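Local coordinates for protein aminotransferase, class I (Staphylococcus aureus, PDB 2O1B) that probably catalyses the pyridoxal-5'-phosphate-dependent transfer of amino groups between amino acids and 2-oxo acids, as a class I aminotransferase of the aspartate type, at residues Lys360-Ala365 / Ala393-Glu398; Asn24-Ile29 / Val150-Gly155; His85-Phe90 / Leu290-Ile295. All blocks are in the same frame, centred on the assembly; numbering follows the deposited sequence.

Contact 1: Lys360-Ala365 / Ala393-Glu398; sequences KSILVA and AIRLTE
I362 and R395 meet in the small, C-terminal domain of the aminotransferase fold, where the end of helix 349-360 and the short strand 362-363 pack against helix 388-397. The tight part is an apolar wedge. I362 CD1 sits against the R395 aliphatic chain, 3.7 Å from R395 CB, and lies 3.9 Å from L396 CG. I362 and R395 run antiparallel, flank to flank, the isoleucine along the arginine's methylenes while the guanidinium travels back to the turn. There R395 NH1 donates to K360 O over 2.7 Å, a bond that is short but weak, the angle at the hydrogen being only 124°. S361, the first residue past helix 349-360, has positive phi and turns the chain into the strand; its OG bonds to L47 O. The guanidinium has further holds: R395 NH2 pairs with E391 and also reaches P48 O, tying the helix to the chain just before strand 50-51, the parallel neighbour of 362-363. Behind L396, F319 and I380 continue the buried core.

The other side is polar and looser. K360 is partly exposed and E398 exposed, and their side chains meet nearly perpendicular. A bend at chi2 (-73°) takes the lysine chain across the end of the helix, where NZ makes a weak 3.5 Å bond to R395 O. Its stronger partner is the glutamate: K360 NZ lies 2.7 Å from E398 OE1, in a salt bridge approached from above the carboxylate plane, 62° out of it.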
# COMPACT_ATOMS: atom_id res chain seq x y z
N LYS A 360 25.93 -26.09 10.17
CA LYS A 360 26.16 -25.18 11.29
C LYS A 360 24.89 -24.56 11.90
O LYS A 360 24.98 -23.81 12.88
CB LYS A 360 27.15 -24.08 10.88
CG LYS A 360 28.56 -24.61 10.62
CD LYS A 360 29.24 -24.98 11.92
CE LYS A 360 30.62 -25.55 11.69
NZ LYS A 360 31.40 -25.59 12.96
N SER A 361 23.73 -24.88 11.32
CA SER A 361 22.44 -24.28 11.73
C SER A 361 22.49 -22.75 11.80
O SER A 361 21.90 -22.14 12.70
CB SER A 361 21.94 -24.88 13.05
OG SER A 361 21.59 -26.25 12.89
N ILE A 362 23.21 -22.15 10.86
CA ILE A 362 23.25 -20.70 10.69
C ILE A 362 22.55 -20.32 9.39
O ILE A 362 22.98 -20.73 8.31
CB ILE A 362 24.70 -20.14 10.69
CG1 ILE A 362 25.38 -20.36 12.03
CG2 ILE A 362 24.71 -18.65 10.34
CD1 ILE A 362 26.84 -19.98 12.05
N LEU A 363 21.47 -19.56 9.50
CA LEU A 363 20.81 -19.06 8.30
C LEU A 363 21.43 -17.73 7.92
O LEU A 363 21.51 -16.82 8.73
CB LEU A 363 19.30 -18.88 8.53
CG LEU A 363 18.31 -19.29 7.43
CD1 LEU A 363 17.11 -18.32 7.44
CD2 LEU A 363 18.91 -19.38 6.03
N VAL A 364 21.91 -17.64 6.68
CA VAL A 364 22.45 -16.37 6.20
C VAL A 364 21.71 -16.00 4.93
O VAL A 364 20.99 -16.81 4.35
CB VAL A 364 23.99 -16.42 5.93
CG1 VAL A 364 24.76 -16.72 7.22
CG2 VAL A 364 24.34 -17.41 4.81
N ALA A 365 21.91 -14.76 4.50
CA ALA A 365 21.41 -14.33 3.22
C ALA A 365 22.50 -14.49 2.16
O ALA A 365 23.56 -13.88 2.26
CB ALA A 365 20.94 -12.89 3.29
N ALA A 393 29.58 -16.54 16.01
CA ALA A 393 30.95 -16.17 15.68
C ALA A 393 31.88 -17.37 15.81
O ALA A 393 32.64 -17.66 14.89
CB ALA A 393 31.42 -15.03 16.56
N ILE A 394 31.80 -18.06 16.94
CA ILE A 394 32.62 -19.24 17.20
C ILE A 394 32.30 -20.38 16.23
O ILE A 394 33.21 -21.11 15.82
CB ILE A 394 32.49 -19.72 18.67
CG1 ILE A 394 32.90 -18.59 19.62
CG2 ILE A 394 33.37 -20.94 18.91
CD1 ILE A 394 32.77 -18.93 21.11
N ARG A 395 31.03 -20.52 15.87
CA ARG A 395 30.61 -21.49 14.86
C ARG A 395 31.31 -21.22 13.53
O ARG A 395 31.86 -22.14 12.91
CB ARG A 395 29.09 -21.47 14.65
CG ARG A 395 28.29 -22.13 15.76
CD ARG A 395 26.84 -22.32 15.33
NE ARG A 395 25.98 -22.67 16.45
CZ ARG A 395 24.66 -22.85 16.36
NH1 ARG A 395 24.04 -22.74 15.19
NH2 ARG A 395 23.96 -23.15 17.44
N LEU A 396 31.30 -19.96 13.11
CA LEU A 396 31.90 -19.52 11.85
C LEU A 396 33.42 -19.60 11.79
O LEU A 396 33.99 -19.97 10.75
CB LEU A 396 31.43 -18.10 11.52
CG LEU A 396 29.99 -18.01 11.04
CD1 LEU A 396 29.53 -16.57 11.03
CD2 LEU A 396 29.86 -18.63 9.65
N THR A 397 34.09 -19.27 12.89
CA THR A 397 35.56 -19.31 12.97
C THR A 397 36.11 -20.74 12.86
O THR A 397 37.24 -20.94 12.39
CB THR A 397 36.09 -18.65 14.26
OG1 THR A 397 35.50 -19.26 15.40
CG2 THR A 397 35.77 -17.17 14.27
N GLU A 398 35.32 -21.72 13.28
CA GLU A 398 35.64 -23.13 13.11
C GLU A 398 35.84 -23.48 11.62
O GLU A 398 36.51 -24.47 11.29
CB GLU A 398 34.53 -24.00 13.72
CG GLU A 398 34.89 -25.47 13.94
CD GLU A 398 34.58 -26.37 12.73
OE1 GLU A 398 33.84 -25.94 11.82
OE2 GLU A 398 35.06 -27.52 12.71

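Contact 2: Asn24-Ile29 / Val150-Gly155; sequences NKLANI and VLLADG
K25 NZ forms a 2.7 Å salt bridge with D154 OD1, meeting the oxygen on its syn side and only 19° out of the carboxylate plane. Bends at chi3 and chi4 (76° for the latter) fold the lysine over the end of helix 146-152, bringing K25 CE to 3.0 Å from L152 O. That helix closes in a Schellman motif, with G155 N bonded to V150 O and D154 N to L151 O. A153 N is a second donor to V150 O, from the opposite face of its plane to G155 N. D154, the C-prime residue with positive phi, turns its carboxylate back toward the lysine.

Beside the ion pair lies an apolar seam. I29 CD1 packs 3.7 Å from L152 CD2, the two chains set roughly square to each other, while I29 CG1 lies 4.2 Å from L151 CD1, those chains running in opposite directions. The second subunit borders this N-terminal segment: its K277 bonds to I29 O, its N131 to N24 N, and its D154 packs on K25. The salt bridge to D154 of its own chain probably favours the protonated form of K25 at this dimer interface.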
# COMPACT_ATOMS: atom_id res chain seq x y z
N ASN A 24 1.41 -10.88 -18.05
CA ASN A 24 2.79 -10.98 -18.55
C ASN A 24 3.76 -10.20 -17.67
O ASN A 24 4.82 -10.70 -17.30
CB ASN A 24 2.88 -10.50 -20.01
CG ASN A 24 2.32 -11.51 -21.00
OD1 ASN A 24 1.87 -12.60 -20.62
ND2 ASN A 24 2.35 -11.16 -22.28
N LYS A 25 3.36 -8.97 -17.33
CA LYS A 25 4.17 -8.05 -16.53
C LYS A 25 4.60 -8.67 -15.20
O LYS A 25 5.74 -8.53 -14.77
CB LYS A 25 3.37 -6.78 -16.27
CG LYS A 25 4.19 -5.52 -16.04
CD LYS A 25 3.27 -4.38 -15.64
CE LYS A 25 3.55 -3.13 -16.45
NZ LYS A 25 3.02 -3.20 -17.84
N LEU A 26 3.66 -9.35 -14.54
CA LEU A 26 3.88 -9.89 -13.21
C LEU A 26 4.67 -11.18 -13.31
O LEU A 26 5.51 -11.48 -12.45
CB LEU A 26 2.54 -10.10 -12.51
CG LEU A 26 2.49 -10.17 -10.98
CD1 LEU A 26 3.19 -8.98 -10.33
CD2 LEU A 26 1.04 -10.26 -10.54
N ALA A 27 4.42 -11.93 -14.38
CA ALA A 27 5.12 -13.18 -14.68
C ALA A 27 6.62 -12.97 -14.82
O ALA A 27 7.42 -13.85 -14.46
CB ALA A 27 4.56 -13.79 -15.96
N ASN A 28 7.01 -11.81 -15.35
CA ASN A 28 8.43 -11.47 -15.51
C ASN A 28 9.17 -11.38 -14.18
O ASN A 28 10.37 -11.64 -14.14
CB ASN A 28 8.58 -10.15 -16.26
CG ASN A 28 8.81 -10.35 -17.74
OD1 ASN A 28 7.93 -10.80 -18.47
ND2 ASN A 28 10.01 -10.01 -18.20
N ILE A 29 8.46 -11.03 -13.11
CA ILE A 29 9.11 -10.67 -11.85
C ILE A 29 9.59 -11.87 -11.03
O ILE A 29 8.77 -12.68 -10.58
CB ILE A 29 8.23 -9.71 -10.99
CG1 ILE A 29 7.80 -8.52 -11.85
CG2 ILE A 29 9.01 -9.25 -9.76
CD1 ILE A 29 6.77 -7.59 -11.20
N VAL A 150 11.08 -1.39 -11.31
CA VAL A 150 11.49 -1.10 -12.70
C VAL A 150 10.65 -1.93 -13.69
O VAL A 150 10.11 -1.38 -14.66
CB VAL A 150 13.00 -1.35 -12.92
CG1 VAL A 150 13.39 -0.95 -14.32
CG2 VAL A 150 13.83 -0.56 -11.90
N LEU A 151 10.52 -3.23 -13.42
CA LEU A 151 9.78 -4.14 -14.30
C LEU A 151 8.29 -3.84 -14.33
O LEU A 151 7.64 -4.01 -15.36
CB LEU A 151 10.00 -5.61 -13.91
CG LEU A 151 11.40 -6.20 -14.09
CD1 LEU A 151 11.46 -7.64 -13.62
CD2 LEU A 151 11.86 -6.12 -15.56
N LEU A 152 7.76 -3.39 -13.19
CA LEU A 152 6.35 -3.02 -13.12
C LEU A 152 6.04 -1.79 -13.96
O LEU A 152 4.89 -1.57 -14.33
CB LEU A 152 5.91 -2.78 -11.67
CG LEU A 152 5.64 -4.06 -10.85
CD1 LEU A 152 5.56 -3.76 -9.34
CD2 LEU A 152 4.38 -4.76 -11.36
N ALA A 153 7.07 -1.00 -14.25
CA ALA A 153 6.96 0.19 -15.09
C ALA A 153 7.48 -0.01 -16.52
O ALA A 153 7.68 0.96 -17.26
CB ALA A 153 7.69 1.36 -14.43
N ASP A 154 7.70 -1.27 -16.91
CA ASP A 154 8.26 -1.64 -18.23
C ASP A 154 9.61 -0.99 -18.53
O ASP A 154 9.97 -0.78 -19.69
CB ASP A 154 7.27 -1.34 -19.36
CG ASP A 154 6.01 -2.20 -19.28
OD1 ASP A 154 4.97 -1.67 -18.83
OD2 ASP A 154 6.07 -3.39 -19.67
N GLY A 155 10.37 -0.66 -17.48
CA GLY A 155 11.69 -0.10 -17.65
C GLY A 155 12.71 -1.20 -17.90
O GLY A 155 12.39 -2.39 -17.78

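Contact 3: His85-Phe90 / Leu290-Ile295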
# COMPACT_ATOMS: atom_id res chain seq x y z
N HIS A 85 -2.77 12.85 1.72
CA HIS A 85 -1.34 13.12 1.83
C HIS A 85 -0.81 13.32 3.24
O HIS A 85 0.35 13.69 3.41
CB HIS A 85 -0.95 14.30 0.94
CG HIS A 85 -1.20 14.05 -0.51
ND1 HIS A 85 -1.78 14.98 -1.33
CD2 HIS A 85 -0.99 12.95 -1.27
CE1 HIS A 85 -1.90 14.48 -2.55
NE2 HIS A 85 -1.42 13.24 -2.53
N GLY A 86 -1.65 13.08 4.25
CA GLY A 86 -1.17 13.04 5.62
C GLY A 86 -1.49 14.27 6.44
O GLY A 86 -1.82 15.32 5.89
N LYS A 87 -1.38 14.13 7.75
CA LYS A 87 -1.60 15.24 8.67
C LYS A 87 -0.52 16.31 8.51
O LYS A 87 0.64 16.01 8.21
CB LYS A 87 -1.57 14.74 10.12
CG LYS A 87 -2.73 13.85 10.50
CD LYS A 87 -2.66 13.50 11.97
CE LYS A 87 -3.80 12.61 12.34
NZ LYS A 87 -3.83 12.41 13.79
N GLU A 88 -0.91 17.57 8.70
CA GLU A 88 0.04 18.67 8.73
C GLU A 88 1.15 18.45 9.75
O GLU A 88 2.33 18.71 9.47
CB GLU A 88 -0.68 19.98 9.03
CG GLU A 88 -1.09 20.75 7.78
CD GLU A 88 0.11 21.26 7.00
OE1 GLU A 88 0.87 22.11 7.53
OE2 GLU A 88 0.30 20.80 5.85
N ALA A 89 0.77 17.97 10.93
CA ALA A 89 1.73 17.67 11.99
C ALA A 89 2.76 16.61 11.57
O ALA A 89 3.90 16.65 12.02
CB ALA A 89 1.02 17.26 13.26
N PHE A 90 2.36 15.67 10.71
CA PHE A 90 3.27 14.63 10.19
C PHE A 90 4.21 15.26 9.18
O PHE A 90 5.43 15.13 9.31
CB PHE A 90 2.48 13.42 9.62
CG PHE A 90 3.32 12.16 9.37
CD1 PHE A 90 4.62 12.02 9.87
CD2 PHE A 90 2.78 11.09 8.66
CE1 PHE A 90 5.36 10.85 9.62
CE2 PHE A 90 3.50 9.92 8.42
CZ PHE A 90 4.79 9.80 8.90
N LEU A 290 -1.51 5.67 13.29
CA LEU A 290 -0.15 5.37 12.83
C LEU A 290 0.63 6.65 12.55
O LEU A 290 1.82 6.75 12.86
CB LEU A 290 -0.17 4.45 11.60
CG LEU A 290 1.19 4.09 10.97
CD1 LEU A 290 2.16 3.43 11.98
CD2 LEU A 290 1.01 3.20 9.72
N GLN A 291 -0.04 7.64 11.97
CA GLN A 291 0.60 8.94 11.75
C GLN A 291 1.06 9.59 13.06
O GLN A 291 2.17 10.11 13.15
CB GLN A 291 -0.32 9.89 10.98
CG GLN A 291 -0.58 9.51 9.52
CD GLN A 291 -1.27 10.63 8.78
OE1 GLN A 291 -0.74 11.74 8.69
NE2 GLN A 291 -2.47 10.37 8.27
N ASP A 292 0.20 9.55 14.09
CA ASP A 292 0.53 10.13 15.39
C ASP A 292 1.72 9.45 16.08
O ASP A 292 2.58 10.12 16.67
CB ASP A 292 -0.72 10.11 16.31
CG ASP A 292 -1.80 11.09 15.85
OD1 ASP A 292 -1.54 11.84 14.89
OD2 ASP A 292 -2.92 11.11 16.43
N ALA A 293 1.76 8.11 16.03
CA ALA A 293 2.89 7.36 16.55
C ALA A 293 4.19 7.72 15.82
O ALA A 293 5.23 7.87 16.44
CB ALA A 293 2.62 5.87 16.44
N ALA A 294 4.11 7.86 14.49
CA ALA A 294 5.23 8.29 13.67
C ALA A 294 5.72 9.71 14.01
O ALA A 294 6.93 9.97 14.06
CB ALA A 294 4.87 8.18 12.20
N ILE A 295 4.77 10.62 14.25
CA ILE A 295 5.06 12.00 14.62
C ILE A 295 5.81 11.96 15.93
O ILE A 295 6.84 12.62 16.09
CB ILE A 295 3.75 12.83 14.81
CG1 ILE A 295 3.12 13.17 13.45
CG2 ILE A 295 4.00 14.11 15.64
CD1 ILE A 295 1.61 13.47 13.51
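The start of helix 88-102 is fastened to helix 288-300 through K87, its N-cap residue, which meets Q291 with its backbone and D292 with its side chain. K87 N donates to Q291 OE1 over 2.6 Å, almost perfectly straight at 178°, and the hydrogen points in the carbonyl plane at a lone pair of the amide oxygen. Q291 NE2 bonds to M286 O, so both ends of the amide are engaged and its rotation is fixed. Ahead of the N-cap, G86 has backbone angles that would crowd any CB against the carbonyl O of H85, which calls for glycine, and its CA comes within 3.4 Å of Q291 OE1.

The K87 chain runs extended to its tip, crossing D292 at about a right angle. K87 NZ reaches D292 OD1 at 2.6 Å on the syn side, somewhat out of the carboxylate plane, and this salt bridge lies toward the partly exposed side of the contact.

Both helices belong to the pyridoxal-phosphate-binding fold of class I aminotransferases, and F90 brings the contact to about 11 Å from a bound cofactor. The F90 ring lies alongside helix 288-300, chi1 of -166° swinging it away from its own backbone N, and its CZ is 3.7 Å from A294 CB. One ring face looks at the backbone oxygen of Q291, and the ring and the Q291 amide are turned 40° apart. V262 and M286 also pack on this ring. One turn on from Q291, I295 fills the angle between A89 and F90: its CG1 touches F90 CA at 3.6 Å, and its CD1 lies 3.8 Å from A89 CB.

Overall arrangement
From the N terminus, the segment 24-29 opens contact 2, and the chain then passes through 85-90, the first half of contact 3. Contact 2 closes at 150-155 before contact 3 closes at 290-295, so these two loops cross. Contact 1 follows in series, joining 360-365 to 393-398 after 27 intervening residues that include strand 377-381. Contact 2 fixes the N-terminal segment to the end of helix 146-152 beside the second subunit, contact 3 joins two helices of the cofactor-binding part, and contact 1 joins strand 362-363 to helix 388-397 within the small domain. None touches another: contacts 1 and 3 lie on opposite sides of the chain's centre, their centres 42 Å apart.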